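Local coordinates for thymidylate synthase ThyX (Streptomyces cacaoi subsp. asoensis, PDB 4P5A), which methylates the uracil base of UMP and dUMP, working as an FAD-dependent homotetramer of the ThyX family, at the interface of chains A and B and the interface of chains A and C. Residues are numbered along the deposited sequence; one frame, centred on the assembly and turned at random. Chains: chain A/B/C, Thymidylate synthase ThyX.

Contact 1: the interface of chains A and B. Residues chain A 98, 163, 166; chain B 83, 124, 126, 204-206.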
loop_
_atom_site.group_PDB
_atom_site.type_symbol
_atom_site.label_atom_id
_atom_site.label_comp_id
_atom_site.label_asym_id
_atom_site.label_seq_id
_atom_site.Cartn_x
_atom_site.Cartn_y
_atom_site.Cartn_z
ATOM N N ARG A 98 -3.945 -24.909 7.727
ATOM C CA ARG A 98 -3.003 -25.245 8.823
ATOM C C ARG A 98 -3.779 -25.486 10.104
ATOM O O ARG A 98 -3.399 -26.287 10.928
ATOM C CB ARG A 98 -2.003 -24.083 9.071
ATOM C CG ARG A 98 -1.083 -23.839 7.846
ATOM C CD ARG A 98 0.011 -22.780 8.238
ATOM N NE ARG A 98 0.958 -23.355 9.206
ATOM C CZ ARG A 98 1.607 -22.653 10.141
ATOM N NH1 ARG A 98 1.356 -21.348 10.265
ATOM N NH2 ARG A 98 2.463 -23.297 10.994
ATOM N N GLU A 163 -1.130 -29.171 8.375
ATOM C CA GLU A 163 -0.415 -28.305 7.412
ATOM C C GLU A 163 0.367 -29.142 6.372
ATOM O O GLU A 163 0.637 -28.673 5.244
ATOM C CB GLU A 163 0.474 -27.319 8.231
ATOM C CG GLU A 163 1.681 -27.998 8.822
ATOM C CD GLU A 163 2.739 -26.987 9.275
ATOM O OE1 GLU A 163 3.881 -27.404 9.552
ATOM O OE2 GLU A 163 2.426 -25.786 9.366
ATOM N N ARG A 166 -2.560 -31.500 3.914
ATOM C CA ARG A 166 -3.272 -30.781 2.883
ATOM C C ARG A 166 -2.462 -30.625 1.605
ATOM O O ARG A 166 -2.999 -30.100 0.589
ATOM C CB ARG A 166 -3.752 -29.363 3.392
ATOM C CG ARG A 166 -2.646 -28.389 3.844
ATOM C CD ARG A 166 -1.691 -27.877 2.799
ATOM N NE ARG A 166 -0.899 -26.833 3.476
ATOM C CZ ARG A 166 -1.338 -25.554 3.658
ATOM N NH1 ARG A 166 -2.463 -25.103 3.109
ATOM N NH2 ARG A 166 -0.617 -24.741 4.427
ATOM N N HIS B 83 1.633 -18.112 1.063
ATOM C CA HIS B 83 2.108 -17.397 2.231
ATOM C C HIS B 83 2.950 -16.166 1.810
ATOM O O HIS B 83 2.713 -15.096 2.361
ATOM C CB HIS B 83 2.902 -18.320 3.175
ATOM C CG HIS B 83 2.085 -19.494 3.610
ATOM N ND1 HIS B 83 2.638 -20.593 4.257
ATOM C CD2 HIS B 83 0.753 -19.708 3.548
ATOM C CE1 HIS B 83 1.671 -21.435 4.561
ATOM N NE2 HIS B 83 0.511 -20.906 4.189
ATOM N N TYR B 124 0.514 -23.795 17.084
ATOM C CA TYR B 124 1.370 -24.187 15.939
ATOM C C TYR B 124 2.674 -24.938 16.416
ATOM O O TYR B 124 3.793 -24.706 15.897
ATOM C CB TYR B 124 1.593 -22.979 14.948
ATOM C CG TYR B 124 0.328 -22.491 14.202
ATOM C CD1 TYR B 124 -0.287 -23.290 13.239
ATOM C CD2 TYR B 124 -0.271 -21.251 14.482
ATOM C CE1 TYR B 124 -1.464 -22.882 12.568
ATOM C CE2 TYR B 124 -1.461 -20.822 13.779
ATOM C CZ TYR B 124 -2.038 -21.656 12.818
ATOM O OH TYR B 124 -3.184 -21.323 12.102
ATOM N N TYR B 126 4.953 -28.064 16.466
ATOM C CA TYR B 126 5.179 -29.298 15.728
ATOM C C TYR B 126 6.295 -30.138 16.398
ATOM O O TYR B 126 7.233 -29.574 17.036
ATOM C CB TYR B 126 5.403 -29.043 14.207
ATOM C CG TYR B 126 4.204 -28.293 13.596
ATOM C CD1 TYR B 126 3.048 -28.999 13.170
ATOM C CD2 TYR B 126 4.198 -26.909 13.521
ATOM C CE1 TYR B 126 1.906 -28.313 12.659
ATOM C CE2 TYR B 126 3.090 -26.198 12.992
ATOM C CZ TYR B 126 1.940 -26.923 12.544
ATOM O OH TYR B 126 0.849 -26.247 12.066
ATOM N N HIS B 204 4.900 -18.229 14.270
ATOM C CA HIS B 204 4.865 -19.683 14.036
ATOM C C HIS B 204 4.518 -19.938 12.570
ATOM O O HIS B 204 3.496 -20.555 12.262
ATOM C CB HIS B 204 3.760 -20.285 14.930
ATOM C CG HIS B 204 4.127 -20.247 16.364
ATOM N ND1 HIS B 204 5.158 -21.010 16.865
ATOM C CD2 HIS B 204 3.738 -19.418 17.368
ATOM C CE1 HIS B 204 5.356 -20.689 18.136
ATOM N NE2 HIS B 204 4.502 -19.742 18.468
ATOM N N PRO B 205 5.362 -19.464 11.637
ATOM C CA PRO B 205 5.053 -19.758 10.243
ATOM C C PRO B 205 5.280 -21.233 9.935
ATOM O O PRO B 205 6.097 -21.948 10.608
ATOM C CB PRO B 205 6.186 -18.978 9.509
ATOM C CG PRO B 205 7.380 -19.020 10.476
ATOM C CD PRO B 205 6.670 -18.805 11.832
ATOM N N GLN B 206 4.668 -21.677 8.886
ATOM C CA GLN B 206 4.935 -22.981 8.339
ATOM C C GLN B 206 6.388 -23.164 7.963
ATOM O O GLN B 206 7.027 -22.261 7.423
ATOM C CB GLN B 206 3.994 -23.252 7.139
ATOM C CG GLN B 206 4.180 -24.683 6.550
ATOM C CD GLN B 206 2.931 -25.343 5.963
ATOM O OE1 GLN B 206 1.880 -24.806 6.005
ATOM N NE2 GLN B 206 3.068 -26.669 5.521
HETATM O O HOH W 1 -1.218 -27.931 11.155
#
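A bend at chi3 (69°) turns the A:Arg98 guanidinium into chain B, where B:Gln206, its CG anti to the backbone N (chi1 -177°), passes it running the other way and carries its amide to A:Glu163 and A:Arg166. NH1 and NH2 of A:Arg98 both close on the backbone carbonyl of B:His204, NH1 at 3.0 Å from its O, which lies in the guanidinium plane. From the side, NE and NH2 hold the single carboxylate oxygen OE2 of A:Glu163, NE at 2.8 Å. The backbone N of B:Gln206 covers one guanidinium face, and the poorly ordered ring of B:Tyr124 covers the other in a cation-pi contact. The A:Glu163 carboxylate lies nearly parallel to the B:Tyr126 ring (13° between planes), with OE1 above the ring centre. B:Gln206 accepts at OE1 from A:Arg166 NH2 (3.0 Å) and gives NE2 to A:Glu163 O (3.2 Å) from above the carbonyl plane, off its lone pairs. A:Arg166 NE reaches that carbonyl from the opposite face. With a methionine in place of A:Arg98, the B:His204 carbonyl would probably lose both of these donors and the A:Glu163 carboxylate its charged mate. In chain A, helix 162-165 and the short turn 166-168 here meet strand 125-127 of chain B and the loop before helix 207-223, beside the nucleotide pocket that A:Arg98 and A:Arg166 line with B:His83 and B:Tyr124.

Contact 2: the interface of chains A and B. Residues chain A 82, 86; chain B 78, 81-82, 85, 94.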
loop_
_atom_site.group_PDB
_atom_site.type_symbol
_atom_site.label_atom_id
_atom_site.label_comp_id
_atom_site.label_asym_id
_atom_site.label_seq_id
_atom_site.Cartn_x
_atom_site.Cartn_y
_atom_site.Cartn_z
ATOM N N ARG A 82 -6.692 -17.239 -5.241
ATOM C CA ARG A 82 -5.431 -16.663 -5.703
ATOM C C ARG A 82 -5.560 -15.405 -6.544
ATOM O O ARG A 82 -4.812 -14.439 -6.282
ATOM C CB ARG A 82 -4.486 -17.710 -6.420
ATOM C CG ARG A 82 -4.133 -18.847 -5.422
ATOM C CD ARG A 82 -2.599 -19.153 -5.473
ATOM N NE ARG A 82 -2.121 -19.665 -6.674
ATOM C CZ ARG A 82 -0.869 -19.493 -7.076
ATOM N NH1 ARG A 82 -0.511 -20.050 -8.185
ATOM N NH2 ARG A 82 -0.031 -18.701 -6.421
ATOM N N ARG A 86 -4.528 -11.200 -5.332
ATOM C CA ARG A 86 -3.445 -10.430 -5.872
ATOM C C ARG A 86 -3.714 -8.930 -5.705
ATOM O O ARG A 86 -2.822 -8.148 -5.948
ATOM C CB ARG A 86 -3.272 -10.701 -7.345
ATOM C CG ARG A 86 -2.734 -12.109 -7.666
ATOM C CD ARG A 86 -1.435 -12.398 -6.880
ATOM N NE ARG A 86 -0.351 -11.453 -7.272
ATOM C CZ ARG A 86 0.445 -11.639 -8.350
ATOM N NH1 ARG A 86 1.319 -10.701 -8.685
ATOM N NH2 ARG A 86 0.388 -12.763 -9.109
ATOM N N ILE B 78 2.905 -24.274 -4.478
ATOM C CA ILE B 78 1.840 -23.257 -4.380
ATOM C C ILE B 78 1.406 -22.934 -2.926
ATOM O O ILE B 78 1.222 -21.756 -2.597
ATOM C CB ILE B 78 0.621 -23.760 -5.200
ATOM C CG1 ILE B 78 0.981 -23.608 -6.667
ATOM C CG2 ILE B 78 -0.671 -22.924 -4.863
ATOM C CD1 ILE B 78 -0.063 -24.198 -7.587
ATOM N N VAL B 81 3.931 -20.471 -1.811
ATOM C CA VAL B 81 3.785 -19.169 -2.546
ATOM C C VAL B 81 2.623 -18.335 -2.042
ATOM O O VAL B 81 2.727 -17.101 -2.005
ATOM C CB VAL B 81 3.609 -19.469 -4.045
ATOM C CG1 VAL B 81 3.443 -18.166 -4.875
ATOM C CG2 VAL B 81 4.904 -20.151 -4.505
ATOM N N ARG B 82 1.535 -19.013 -1.686
ATOM C CA ARG B 82 0.408 -18.302 -1.073
ATOM C C ARG B 82 0.865 -17.520 0.155
ATOM O O ARG B 82 0.369 -16.381 0.281
ATOM C CB ARG B 82 -0.789 -19.181 -0.692
ATOM C CG ARG B 82 -1.289 -19.959 -1.949
ATOM C CD ARG B 82 -2.856 -19.808 -2.010
ATOM N NE ARG B 82 -3.592 -20.404 -0.995
ATOM C CZ ARG B 82 -4.780 -19.962 -0.547
ATOM N NH1 ARG B 82 -5.383 -20.702 0.289
ATOM N NH2 ARG B 82 -5.341 -18.808 -0.905
ATOM N N MET B 85 2.889 -14.533 -0.958
ATOM C CA MET B 85 2.142 -13.451 -1.620
ATOM C C MET B 85 1.121 -12.680 -0.791
ATOM O O MET B 85 0.492 -11.747 -1.307
ATOM C CB MET B 85 1.497 -14.008 -2.832
ATOM C CG MET B 85 2.686 -14.344 -3.846
ATOM S SD MET B 85 2.102 -15.003 -5.481
ATOM C CE MET B 85 1.582 -13.520 -6.025
ATOM N N GLU B 94 4.552 -14.217 -11.245
ATOM C CA GLU B 94 4.624 -15.670 -11.146
ATOM C C GLU B 94 4.310 -16.315 -12.509
ATOM O O GLU B 94 3.522 -15.781 -13.306
ATOM C CB GLU B 94 3.559 -16.062 -10.092
ATOM C CG GLU B 94 3.567 -17.594 -9.740
ATOM C CD GLU B 94 2.556 -18.007 -8.678
ATOM O OE1 GLU B 94 1.781 -17.178 -8.075
ATOM O OE2 GLU B 94 2.452 -19.248 -8.534
#
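A:Arg82 grips B:Glu94 end-on at the pocket of 5-bromo-uridine-5'-monophosphate, which both residues help to line; the glutamate belongs to the RHRX7S signature stretch of the ThyX family, as does A:Arg86. NH2 of A:Arg82 donates to OE1 of B:Glu94 at 2.9 Å, on its syn lone pair, and NH1 donates to OE2 at 3.1 Å. The second bond lies in the guanidinium plane but meets the oxygen 32° out of the carboxylate plane. The two planes stand 57° apart, so this salt bridge is a twisted pair rather than a flat one. B:Glu94 reaches across from strand 91-94 with its chain fully extended, CG lying opposite the backbone N (chi1 -175°). Over one face of the A:Arg82 guanidinium sits the methyl CG2 of B:Ile78, 4.0 Å from NE, and B:Val81 CG1 comes to 3.8 Å from NH2. Farther back, CD of A:Arg82 packs on CD of B:Arg82 at 3.5 Å, close to the two-fold axis. Both arginines bend at chi2 and chi3, which carries their guanidinium groups apart on either side of this methylene contact. Beyond the salt bridge, B:Met85 lays its CE over the guanidinium face of A:Arg86, at a spacing too short to be trusted. A:Arg86 NH2 stands 4.7 Å from B:Glu94 OE1, a separation at which the opposite charges may still feel each other.

Contact 3: the interface of chains A and C. Residues chain A 63, 66, 184; chain C 86, 88.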
loop_
_atom_site.group_PDB
_atom_site.type_symbol
_atom_site.label_atom_id
_atom_site.label_comp_id
_atom_site.label_asym_id
_atom_site.label_seq_id
_atom_site.Cartn_x
_atom_site.Cartn_y
_atom_site.Cartn_z
ATOM N N SER A 63 -9.541 9.667 -5.483
ATOM C CA SER A 63 -9.342 9.597 -4.071
ATOM C C SER A 63 -10.678 9.700 -3.236
ATOM O O SER A 63 -10.832 8.960 -2.267
ATOM C CB SER A 63 -8.320 10.693 -3.659
ATOM O OG SER A 63 -8.265 10.649 -2.259
ATOM N N GLU A 66 -12.516 6.537 -2.084
ATOM C CA GLU A 66 -11.927 5.606 -1.097
ATOM C C GLU A 66 -12.564 5.747 0.308
ATOM O O GLU A 66 -12.254 4.917 1.204
ATOM C CB GLU A 66 -10.414 5.928 -0.883
ATOM C CG GLU A 66 -9.647 5.741 -2.219
ATOM C CD GLU A 66 -8.146 6.063 -2.036
ATOM O OE1 GLU A 66 -7.674 6.247 -0.888
ATOM O OE2 GLU A 66 -7.454 6.081 -3.077
ATOM N N ARG A 184 -13.146 2.669 -4.723
ATOM C CA ARG A 184 -12.091 2.854 -5.709
ATOM C C ARG A 184 -11.335 1.539 -6.005
ATOM O O ARG A 184 -11.097 1.221 -7.164
ATOM C CB ARG A 184 -11.058 3.915 -5.193
ATOM C CG ARG A 184 -10.236 4.441 -6.390
ATOM C CD ARG A 184 -9.080 5.299 -5.822
ATOM N NE ARG A 184 -8.446 6.016 -6.981
ATOM C CZ ARG A 184 -7.411 6.862 -6.794
ATOM N NH1 ARG A 184 -6.907 7.580 -7.840
ATOM N NH2 ARG A 184 -6.882 7.034 -5.561
ATOM N N ARG C 86 1.808 12.955 -2.032
ATOM C CA ARG C 86 0.517 12.343 -2.013
ATOM C C ARG C 86 0.594 10.938 -2.692
ATOM O O ARG C 86 -0.372 10.148 -2.586
ATOM C CB ARG C 86 -0.537 13.117 -2.790
ATOM C CG ARG C 86 -0.962 14.434 -2.087
ATOM C CD ARG C 86 -1.384 14.233 -0.583
ATOM N NE ARG C 86 -2.553 13.312 -0.580
ATOM C CZ ARG C 86 -3.814 13.740 -0.731
ATOM N NH1 ARG C 86 -4.824 12.867 -0.800
ATOM N NH2 ARG C 86 -4.057 15.050 -0.838
ATOM N N ARG C 88 1.260 7.482 -2.828
ATOM C CA ARG C 88 1.505 6.546 -1.705
ATOM C C ARG C 88 2.295 5.298 -2.089
ATOM O O ARG C 88 2.710 4.561 -1.205
ATOM C CB ARG C 88 0.148 6.055 -1.145
ATOM C CG ARG C 88 -0.552 7.160 -0.443
ATOM C CD ARG C 88 -2.093 6.763 -0.253
ATOM N NE ARG C 88 -2.772 6.746 -1.566
ATOM C CZ ARG C 88 -4.077 6.466 -1.691
ATOM N NH1 ARG C 88 -4.832 6.187 -0.556
ATOM N NH2 ARG C 88 -4.655 6.533 -2.877
HETATM O O HOH W 2 -7.241 13.278 -2.370
#
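The RHRX7S signature of ThyX enzymes supplies C:Arg86 and C:Arg88, which face A:Ser63 and A:Glu66 of 3-10 helix 63-66 at an FAD site built from several subunits. C:Arg88 meets A:Glu66 head-on: NH1 donates to OE1 at 2.9 Å and NH2 to OE2 at 2.8 Å, each on the syn lone pair. The carboxylate and guanidinium planes are 13° apart, and the NH2 bond is almost straight (175° at hydrogen), the geometry of a flat two-point salt bridge. A bend at chi3 (-69°) turns the C:Arg88 guanidinium toward the glutamate, whose own chain runs extended beyond CG. A:Arg184, from helix 183-193, adds its NH2 to the same OE2 at 2.7 Å, nearly along the C-O axis and in its own guanidinium plane. OE2 therefore takes donors from both chains, and the two arginines would be expected to stabilise the negative form of the glutamate. The extended chain of A:Arg184 brings its guanidinium beneath the backbone N of A:Ser63, which sits over its centre. The side chains of A:Ser63 and C:Arg86 join through water 2, which is 2.8 Å from OG of the serine and 2.9 Å from NH1 of the arginine.

Contact 4: the interface of chains A and B. Residues chain A 151, 154-155, 160, 168; chain B 136-137, 140-141.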
loop_
_atom_site.group_PDB
_atom_site.type_symbol
_atom_site.label_atom_id
_atom_site.label_comp_id
_atom_site.label_asym_id
_atom_site.label_seq_id
_atom_site.Cartn_x
_atom_site.Cartn_y
_atom_site.Cartn_z
ATOM N N GLU A 151 -6.485 -39.754 0.357
ATOM C CA GLU A 151 -5.159 -39.691 0.927
ATOM C C GLU A 151 -5.081 -38.583 2.026
ATOM O O GLU A 151 -4.386 -38.778 3.004
ATOM C CB GLU A 151 -4.101 -39.346 -0.117
ATOM C CG GLU A 151 -3.996 -40.458 -1.192
ATOM C CD GLU A 151 -3.628 -41.868 -0.570
ATOM O OE1 GLU A 151 -3.176 -42.016 0.629
ATOM O OE2 GLU A 151 -3.852 -42.849 -1.326
ATOM N N ARG A 154 -6.514 -40.097 4.995
ATOM C CA ARG A 154 -5.669 -41.194 5.505
ATOM C C ARG A 154 -4.517 -40.629 6.340
ATOM O O ARG A 154 -4.176 -41.112 7.431
ATOM C CB ARG A 154 -5.134 -42.035 4.328
ATOM C CG ARG A 154 -4.566 -43.359 4.767
ATOM C CD ARG A 154 -3.687 -43.980 3.697
ATOM N NE ARG A 154 -4.200 -44.041 2.301
ATOM C CZ ARG A 154 -5.145 -44.848 1.808
ATOM N NH1 ARG A 154 -5.778 -45.770 2.559
ATOM N NH2 ARG A 154 -5.442 -44.759 0.512
ATOM N N LEU A 155 -3.911 -39.558 5.826
ATOM C CA LEU A 155 -2.820 -38.899 6.531
ATOM C C LEU A 155 -3.242 -38.304 7.839
ATOM O O LEU A 155 -2.492 -38.475 8.842
ATOM C CB LEU A 155 -2.134 -37.862 5.643
ATOM C CG LEU A 155 -1.379 -38.438 4.433
ATOM C CD1 LEU A 155 -0.885 -37.275 3.612
ATOM C CD2 LEU A 155 -0.226 -39.367 4.861
ATOM N N ILE A 160 -0.735 -37.305 10.977
ATOM C CA ILE A 160 0.087 -36.296 10.266
ATOM C C ILE A 160 -0.569 -34.928 10.468
ATOM O O ILE A 160 -1.777 -34.785 10.351
ATOM C CB ILE A 160 0.158 -36.620 8.768
ATOM C CG1 ILE A 160 0.832 -38.013 8.520
ATOM C CG2 ILE A 160 0.982 -35.548 7.988
ATOM C CD1 ILE A 160 2.130 -38.119 9.312
ATOM N N VAL A 168 -1.844 -32.746 -0.459
ATOM C CA VAL A 168 -2.407 -33.540 -1.566
ATOM C C VAL A 168 -3.672 -32.954 -2.111
ATOM O O VAL A 168 -4.232 -33.464 -3.090
ATOM C CB VAL A 168 -2.690 -35.018 -1.100
ATOM C CG1 VAL A 168 -1.338 -35.696 -0.675
ATOM C CG2 VAL A 168 -3.765 -35.044 0.001
ATOM N N GLN B 136 4.770 -42.924 5.139
ATOM C CA GLN B 136 3.330 -42.855 4.934
ATOM C C GLN B 136 3.012 -41.578 4.166
ATOM O O GLN B 136 2.229 -41.601 3.183
ATOM C CB GLN B 136 2.571 -42.835 6.282
ATOM C CG GLN B 136 2.186 -44.229 6.745
ATOM C CD GLN B 136 1.929 -45.159 5.519
ATOM O OE1 GLN B 136 0.844 -45.121 4.875
ATOM N NE2 GLN B 136 2.971 -45.935 5.153
ATOM N N VAL B 137 3.668 -40.491 4.559
ATOM C CA VAL B 137 3.546 -39.255 3.733
ATOM C C VAL B 137 4.015 -39.416 2.281
ATOM O O VAL B 137 3.235 -39.105 1.347
ATOM C CB VAL B 137 4.165 -37.994 4.418
ATOM C CG1 VAL B 137 4.161 -36.761 3.466
ATOM C CG2 VAL B 137 3.389 -37.650 5.699
ATOM N N SER B 140 1.411 -41.680 0.396
ATOM C CA SER B 140 0.135 -41.087 0.052
ATOM C C SER B 140 0.299 -39.980 -0.974
ATOM O O SER B 140 -0.546 -39.856 -1.903
ATOM C CB SER B 140 -0.505 -40.463 1.278
ATOM O OG SER B 140 -0.978 -41.453 2.165
ATOM N N ALA B 141 1.344 -39.168 -0.769
ATOM C CA ALA B 141 1.558 -38.007 -1.691
ATOM C C ALA B 141 1.864 -38.561 -3.082
ATOM O O ALA B 141 1.279 -38.140 -4.070
ATOM C CB ALA B 141 2.668 -37.141 -1.181
#
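OE1 of A:Glu151 is gripped from both chains: B:Ser140 OG donates to it at 2.7 Å and A:Arg154 NE at 2.8 Å, from opposite faces of the carboxylate plane. The serine hydroxyl arrives on the anti side, tilted out of that plane. A:Arg154 holds the carboxylate side-on, its NH2 reaching OE2 at 3.1 Å, and both bonds run nearly straight (170° for NE) within the guanidinium plane, though both meet the oxygens from above the carboxylate plane. The two residues lie three positions apart on one helix, about a turn, so the arginine braces the glutamate from within chain A and fixes the oxygen presented to B:Ser140. The glutamate bends at chi2 (-59°), which curls its carboxylate toward the serine. With an alanine at A:Glu151, B:Ser140 OG would probably lose its acceptor across the interface, and the A:Arg154 guanidinium would be left without its charged mate and set free to turn. Alongside, A:Leu155 CD2 lies 3.8 Å from B:Ser140 CB and 3.5 Å from B:Ser140 OG, so the hydroxyl lies between a carboxylate and a methyl group. Farther out, A:Ile160 CG1 meets B:Val137 CG2 at 3.8 Å, and A:Val168 CG1 rests on B:Ala141 CA at the same spacing. Helix 131-157 of one subunit thus packs on helix 131-157 of the other, flanked by the chain A loop holding A:Ile160 and by 3-10 helix 166-168.

Contacts 1, 2 and 4 belong to one two-fold interface between chains A and B; the C-alpha centre of contact 1 lies about 16 Å from those of contacts 2 and 4. Helix 78-84 serves contacts 1 and 2, and 3-10 helix 166-168 serves contacts 1 and 4, linking the helical packing to the nucleotide pocket. Contact 3, on the A-C interface, is about 25 Å from contact 2 between centres and 47 Å from contact 4. Arg86 recurs, as A:Arg86 in contact 2 and C:Arg86 in contact 3, which suggests that the signature stretch couples the nucleotide and FAD sites to tetramer assembly.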